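Local coordinates for protein A151R (African swine fever virus Georgia 2007/1, PDB 7CMA) that is a non-structural viral protein that binds a zinc ion and whose biochemical role is not firmly established, at residues Y22-N27 / S144-T149; S41-I46 / Y50-F55. One frame throughout, in Å; residues are numbered along the deposited sequence.

Contact 1. Residues Y22-N27 / S144-T149; sequences YHELEN and SFYPFT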
loop_
_atom_site.group_PDB
_atom_site.type_symbol
_atom_site.label_atom_id
_atom_site.label_comp_id
_atom_site.label_asym_id
_atom_site.label_seq_id
_atom_site.Cartn_x
_atom_site.Cartn_y
_atom_site.Cartn_z
ATOM N N TYR A 22 -3.748 -9.231 17.254
ATOM C CA TYR A 22 -2.906 -9.470 18.453
ATOM C C TYR A 22 -3.082 -8.304 19.429
ATOM O O TYR A 22 -3.328 -8.546 20.628
ATOM C CB TYR A 22 -1.434 -9.652 18.064
ATOM C CG TYR A 22 -0.470 -9.619 19.224
ATOM C CD1 TYR A 22 -0.392 -10.673 20.120
ATOM C CD2 TYR A 22 0.295 -8.494 19.487
ATOM C CE1 TYR A 22 0.466 -10.638 21.207
ATOM C CE2 TYR A 22 1.147 -8.435 20.578
ATOM C CZ TYR A 22 1.254 -9.523 21.426
ATOM O OH TYR A 22 2.109 -9.492 22.492
ATOM N N HIS A 23 -2.921 -7.079 18.934
ATOM C CA HIS A 23 -2.959 -5.839 19.755
ATOM C C HIS A 23 -4.370 -5.652 20.321
ATOM O O HIS A 23 -4.482 -5.396 21.529
ATOM C CB HIS A 23 -2.489 -4.634 18.931
ATOM C CG HIS A 23 -1.017 -4.629 18.667
ATOM N ND1 HIS A 23 -0.098 -5.090 19.597
ATOM C CD2 HIS A 23 -0.302 -4.257 17.583
ATOM C CE1 HIS A 23 1.116 -5.004 19.091
ATOM N NE2 HIS A 23 1.019 -4.494 17.860
ATOM N N GLU A 24 -5.397 -5.907 19.503
ATOM C CA GLU A 24 -6.823 -5.775 19.905
ATOM C C GLU A 24 -7.121 -6.765 21.037
ATOM O O GLU A 24 -7.695 -6.331 22.058
ATOM C CB GLU A 24 -7.743 -5.990 18.700
ATOM C CG GLU A 24 -7.897 -4.754 17.829
ATOM C CD GLU A 24 -8.571 -3.576 18.516
ATOM O OE1 GLU A 24 -9.301 -3.807 19.492
ATOM O OE2 GLU A 24 -8.350 -2.436 18.082
ATOM N N LEU A 25 -6.612 -7.998 20.927
ATOM C CA LEU A 25 -6.796 -9.055 21.957
ATOM C C LEU A 25 -6.044 -8.668 23.241
ATOM O O LEU A 25 -6.589 -8.914 24.338
ATOM C CB LEU A 25 -6.302 -10.396 21.409
ATOM C CG LEU A 25 -7.386 -11.439 21.146
ATOM C CD1 LEU A 25 -6.784 -12.829 21.040
ATOM C CD2 LEU A 25 -8.453 -11.405 22.227
ATOM N N GLU A 26 -4.845 -8.086 23.109
ATOM C CA GLU A 26 -3.976 -7.732 24.266
ATOM C C GLU A 26 -4.543 -6.498 24.980
ATOM O O GLU A 26 -4.232 -6.317 26.168
ATOM C CB GLU A 26 -2.535 -7.480 23.813
ATOM C CG GLU A 26 -1.651 -8.715 23.880
ATOM C CD GLU A 26 -1.461 -9.298 25.272
ATOM O OE1 GLU A 26 -1.272 -8.513 26.221
ATOM O OE2 GLU A 26 -1.497 -10.537 25.400
ATOM N N ASN A 27 -5.368 -5.706 24.287
ATOM C CA ASN A 27 -5.936 -4.442 24.832
ATOM C C ASN A 27 -7.305 -4.728 25.457
ATOM O O ASN A 27 -7.455 -4.501 26.672
ATOM C CB ASN A 27 -6.025 -3.352 23.760
ATOM C CG ASN A 27 -4.667 -2.836 23.338
ATOM O OD1 ASN A 27 -3.665 -3.093 24.005
ATOM N ND2 ASN A 27 -4.617 -2.138 22.216
ATOM N N SER A 144 -13.892 6.219 12.850
ATOM C CA SER A 144 -12.851 5.682 11.946
ATOM C C SER A 144 -12.816 4.163 12.060
ATOM O O SER A 144 -13.174 3.640 13.114
ATOM C CB SER A 144 -11.502 6.249 12.271
ATOM O OG SER A 144 -11.111 5.877 13.581
ATOM N N PHE A 145 -12.359 3.503 11.006
ATOM C CA PHE A 145 -12.217 2.035 11.066
ATOM C C PHE A 145 -10.846 1.615 10.532
ATOM O O PHE A 145 -10.287 2.368 9.726
ATOM C CB PHE A 145 -13.277 1.362 10.191
ATOM C CG PHE A 145 -14.725 1.588 10.538
ATOM C CD1 PHE A 145 -15.385 0.740 11.408
ATOM C CD2 PHE A 145 -15.445 2.616 9.952
ATOM C CE1 PHE A 145 -16.721 0.939 11.715
ATOM C CE2 PHE A 145 -16.780 2.815 10.262
ATOM C CZ PHE A 145 -17.415 1.976 11.141
ATOM N N TYR A 146 -10.302 0.495 11.011
ATOM C CA TYR A 146 -9.076 -0.119 10.440
ATOM C C TYR A 146 -9.252 -0.269 8.933
ATOM O O TYR A 146 -10.355 -0.517 8.448
ATOM C CB TYR A 146 -8.793 -1.462 11.115
ATOM C CG TYR A 146 -8.277 -1.362 12.527
ATOM C CD1 TYR A 146 -7.027 -0.826 12.793
ATOM C CD2 TYR A 146 -9.013 -1.848 13.597
ATOM C CE1 TYR A 146 -6.544 -0.728 14.087
ATOM C CE2 TYR A 146 -8.543 -1.763 14.896
ATOM C CZ TYR A 146 -7.283 -1.246 15.135
ATOM O OH TYR A 146 -6.813 -1.170 16.410
ATOM N N PRO A 147 -8.178 -0.107 8.133
ATOM C CA PRO A 147 -8.259 -0.361 6.698
ATOM C C PRO A 147 -8.744 -1.788 6.380
ATOM O O PRO A 147 -9.335 -1.982 5.326
ATOM C CB PRO A 147 -6.818 -0.138 6.200
ATOM C CG PRO A 147 -5.952 -0.296 7.441
ATOM C CD PRO A 147 -6.812 0.193 8.585
ATOM N N PHE A 148 -8.577 -2.714 7.330
ATOM C CA PHE A 148 -9.003 -4.135 7.207
ATOM C C PHE A 148 -10.532 -4.217 7.287
ATOM O O PHE A 148 -11.074 -3.980 8.375
ATOM C CB PHE A 148 -8.359 -4.987 8.306
ATOM C CG PHE A 148 -6.859 -4.868 8.404
ATOM C CD1 PHE A 148 -6.039 -5.371 7.403
ATOM C CD2 PHE A 148 -6.265 -4.219 9.478
ATOM C CE1 PHE A 148 -4.661 -5.241 7.484
ATOM C CE2 PHE A 148 -4.886 -4.091 9.555
ATOM C CZ PHE A 148 -4.087 -4.602 8.559
ATOM N N THR A 149 -11.184 -4.642 6.201
ATOM C CA THR A 149 -12.663 -4.757 6.100
ATOM C C THR A 149 -13.167 -5.859 7.043
ATOM O O THR A 149 -14.373 -5.850 7.353
ATOM C CB THR A 149 -13.125 -5.038 4.662
ATOM O OG1 THR A 149 -12.549 -6.278 4.252
ATOM C CG2 THR A 149 -12.755 -3.938 3.690
#
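Tyr146 reaches Glu24 of helix 3-28 with its hydroxyl. In the loop after strand 125-127, Ser144 follows the zinc ligand Cys142 by two residues, and its OG is hydrogen-bonded to Asn113. At Tyr146 the ring extends toward the helix, with CG beside the backbone N (chi1 -73°). The two side chains come from opposite directions and bridge backbones whose CA atoms, in Glu24 and Tyr146, are 11.3 Å apart. Tyr146 OH donates to Glu24 OE2 at 2.6 Å, using the anti lone pair of that oxygen. OE2 of Glu24 lies in the ring plane at its edge, 3.3 Å from Tyr146 CE2. A bend of the Glu24 chain at chi2 (-64°) helps place the carboxylate at this edge, turned 79° from the ring. Its other oxygen, OE1, is hydrogen-bonded to Ser94 OG on strand 90-94, which links helix and loop to the five-stranded antiparallel sheet. The area buried is small, 81 Å², and the bond sits at the surface. Further along, Phe148 packs on Lys16, Leu17 and Cys20, earlier in the same helix, and its carbonyl O accepts from Arg135.

Contact 2. Residues S41-I46 / Y50-F55; sequences SEISYI and YKYFTF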
loop_
_atom_site.group_PDB
_atom_site.type_symbol
_atom_site.label_atom_id
_atom_site.label_comp_id
_atom_site.label_asym_id
_atom_site.label_seq_id
_atom_site.Cartn_x
_atom_site.Cartn_y
_atom_site.Cartn_z
ATOM N N SER A 41 -18.965 -17.292 17.389
ATOM C CA SER A 41 -17.949 -17.639 18.415
ATOM C C SER A 41 -17.529 -16.396 19.206
ATOM O O SER A 41 -17.833 -15.258 18.765
ATOM C CB SER A 41 -16.755 -18.322 17.793
ATOM O OG SER A 41 -16.762 -18.177 16.387
ATOM N N GLU A 42 -16.765 -16.618 20.278
ATOM C CA GLU A 42 -16.241 -15.567 21.186
ATOM C C GLU A 42 -14.936 -16.069 21.810
ATOM O O GLU A 42 -14.906 -17.228 22.261
ATOM C CB GLU A 42 -17.269 -15.232 22.272
ATOM C CG GLU A 42 -16.789 -14.177 23.261
ATOM C CD GLU A 42 -17.769 -13.836 24.374
ATOM O OE1 GLU A 42 -18.937 -14.238 24.271
ATOM O OE2 GLU A 42 -17.352 -13.182 25.354
ATOM N N ILE A 43 -13.881 -15.263 21.741
ATOM C CA ILE A 43 -12.620 -15.512 22.485
ATOM C C ILE A 43 -12.422 -14.383 23.493
ATOM O O ILE A 43 -12.469 -13.206 23.080
ATOM C CB ILE A 43 -11.429 -15.660 21.520
ATOM C CG1 ILE A 43 -11.578 -16.921 20.663
ATOM C CG2 ILE A 43 -10.113 -15.651 22.281
ATOM C CD1 ILE A 43 -11.078 -16.770 19.248
ATOM N N SER A 44 -12.456 -14.728 24.777
ATOM C CA SER A 44 -12.376 -13.746 25.888
ATOM C C SER A 44 -11.373 -14.234 26.931
ATOM O O SER A 44 -11.357 -15.437 27.216
ATOM C CB SER A 44 -13.733 -13.508 26.490
ATOM O OG SER A 44 -14.591 -12.895 25.547
ATOM N N TYR A 45 -10.504 -13.340 27.395
ATOM C CA TYR A 45 -9.563 -13.593 28.511
ATOM C C TYR A 45 -10.332 -13.522 29.833
ATOM O O TYR A 45 -10.838 -12.436 30.148
ATOM C CB TYR A 45 -8.411 -12.591 28.474
ATOM C CG TYR A 45 -7.244 -12.965 29.351
ATOM C CD1 TYR A 45 -6.367 -13.968 28.977
ATOM C CD2 TYR A 45 -7.056 -12.362 30.584
ATOM C CE1 TYR A 45 -5.295 -14.323 29.779
ATOM C CE2 TYR A 45 -5.988 -12.702 31.397
ATOM C CZ TYR A 45 -5.107 -13.689 30.995
ATOM O OH TYR A 45 -4.066 -14.045 31.799
ATOM N N ILE A 46 -10.627 -14.690 30.411
ATOM C CA ILE A 46 -11.332 -14.861 31.717
ATOM C C ILE A 46 -10.419 -15.650 32.658
ATOM O O ILE A 46 -10.052 -16.785 32.304
ATOM C CB ILE A 46 -12.688 -15.569 31.520
ATOM C CG1 ILE A 46 -13.340 -15.175 30.190
ATOM C CG2 ILE A 46 -13.602 -15.316 32.712
ATOM C CD1 ILE A 46 -14.839 -15.032 30.245
ATOM N N TYR A 50 -7.420 -17.686 27.941
ATOM C CA TYR A 50 -8.453 -17.398 26.919
ATOM C C TYR A 50 -9.430 -18.570 26.862
ATOM O O TYR A 50 -8.994 -19.727 27.016
ATOM C CB TYR A 50 -7.803 -17.143 25.560
ATOM C CG TYR A 50 -7.150 -15.791 25.416
ATOM C CD1 TYR A 50 -7.896 -14.671 25.094
ATOM C CD2 TYR A 50 -5.784 -15.633 25.580
ATOM C CE1 TYR A 50 -7.307 -13.428 24.948
ATOM C CE2 TYR A 50 -5.177 -14.398 25.428
ATOM C CZ TYR A 50 -5.938 -13.295 25.091
ATOM O OH TYR A 50 -5.347 -12.079 24.906
ATOM N N LYS A 51 -10.725 -18.257 26.766
ATOM C CA LYS A 51 -11.818 -19.249 26.594
ATOM C C LYS A 51 -12.479 -19.033 25.231
ATOM O O LYS A 51 -12.712 -17.861 24.861
ATOM C CB LYS A 51 -12.838 -19.118 27.729
ATOM C CG LYS A 51 -12.534 -19.958 28.960
ATOM C CD LYS A 51 -11.609 -19.282 29.946
ATOM C CE LYS A 51 -11.624 -19.938 31.309
ATOM N NZ LYS A 51 -10.454 -19.531 32.122
ATOM N N TYR A 52 -12.722 -20.127 24.507
ATOM C CA TYR A 52 -13.346 -20.129 23.158
ATOM C C TYR A 52 -14.780 -20.653 23.275
ATOM O O TYR A 52 -14.953 -21.869 23.495
ATOM C CB TYR A 52 -12.510 -20.969 22.189
ATOM C CG TYR A 52 -13.087 -21.107 20.802
ATOM C CD1 TYR A 52 -13.415 -19.989 20.051
ATOM C CD2 TYR A 52 -13.223 -22.350 20.205
ATOM C CE1 TYR A 52 -13.916 -20.105 18.764
ATOM C CE2 TYR A 52 -13.723 -22.483 18.919
ATOM C CZ TYR A 52 -14.071 -21.356 18.196
ATOM O OH TYR A 52 -14.541 -21.472 16.920
ATOM N N PHE A 53 -15.748 -19.729 23.307
ATOM C CA PHE A 53 -17.210 -20.008 23.324
ATOM C C PHE A 53 -17.720 -20.109 21.886
ATOM O O PHE A 53 -17.535 -19.148 21.112
ATOM C CB PHE A 53 -17.968 -18.909 24.074
ATOM C CG PHE A 53 -17.399 -18.543 25.421
ATOM C CD1 PHE A 53 -17.699 -19.297 26.547
ATOM C CD2 PHE A 53 -16.626 -17.404 25.577
ATOM C CE1 PHE A 53 -17.192 -18.943 27.790
ATOM C CE2 PHE A 53 -16.103 -17.066 26.817
ATOM C CZ PHE A 53 -16.370 -17.848 27.916
ATOM N N THR A 54 -18.384 -21.217 21.558
ATOM C CA THR A 54 -19.085 -21.396 20.260
ATOM C C THR A 54 -20.598 -21.357 20.501
ATOM O O THR A 54 -21.041 -21.901 21.533
ATOM C CB THR A 54 -18.623 -22.685 19.573
ATOM O OG1 THR A 54 -17.230 -22.541 19.295
ATOM C CG2 THR A 54 -19.377 -22.984 18.296
ATOM N N PHE A 55 -21.332 -20.618 19.660
ATOM C CA PHE A 55 -22.793 -20.372 19.784
ATOM C C PHE A 55 -23.526 -21.048 18.616
ATOM O O PHE A 55 -22.903 -21.270 17.566
ATOM C CB PHE A 55 -23.084 -18.870 19.823
ATOM C CG PHE A 55 -22.336 -18.103 20.885
ATOM C CD1 PHE A 55 -22.677 -18.219 22.226
ATOM C CD2 PHE A 55 -21.322 -17.222 20.540
ATOM C CE1 PHE A 55 -22.011 -17.481 23.195
ATOM C CE2 PHE A 55 -20.655 -16.491 21.511
ATOM C CZ PHE A 55 -20.999 -16.623 22.836
#
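Ile43 sits between two tyrosines of the neighbouring strand. Its CG1 touches Tyr52 CD1 at 3.6 Å, and its CG2 touches Tyr50 CD1 at 3.7 Å. A chi1 of -66° turns CG2 anti to the backbone N, over to Tyr50, and keeps CG1 beside that N, against Tyr52. This is the tight part of the contact. Ile43 and Tyr50 are buried, and both also pack on Ile75 of helix 72-84. The phenol OH of Tyr50 is hydrogen-bonded to Ser72. Beneath the side chains, Glu42 pairs with Phe53 and Ser44 with Lys51 through two backbone hydrogen bonds each. The straightest runs from Lys51 N to Ser44 O (2.9 Å, 170° at the hydrogen). On the other face of the sheet, Glu42 runs beside the buried Phe53, its CD 3.9 Å from Phe53 CD2. Its OE2 accepts from Ser44 OG at 2.8 Å, and OE1 meets the edge of the Phe55 ring.

Toward the turn the packing opens to solvent. Tyr45 and Ile46 are exposed. Tyr45 still makes a T-shaped stack: its edge points at the face of Tyr50, with the planes 68° apart, and its CD1 lies 3.7 Å above the plane of the Tyr50 ring, over the centre. Lys51 bends at chi2 and its NZ donates to Ile46 O at 2.8 Å. Strands 38-46 and 49-55 form a beta hairpin, second and third in chain order in a meandering antiparallel sheet backed by helix 72-84.

Overall arrangement
The centres of contacts 1 and 2 are 18 Å apart. In sequence, the hairpin of contact 2 is nested inside the long loop closed by contact 1. The two meet at the end of helix 3-28: Tyr50 OH lies 3.4 Å from Leu25 O, a weak hydrogen bond. The helix thus meets the hairpin at Leu25 O, and Glu26 joins it by way of Ser72, whose OG is bonded to Glu26 OE2. Toward the C-terminal loop the helix uses Glu24. Neither contact contains a zinc ligand. Of the two, contact 1 lies nearer in sequence to the zinc site of His109, Cys116, Cys139 and Cys142.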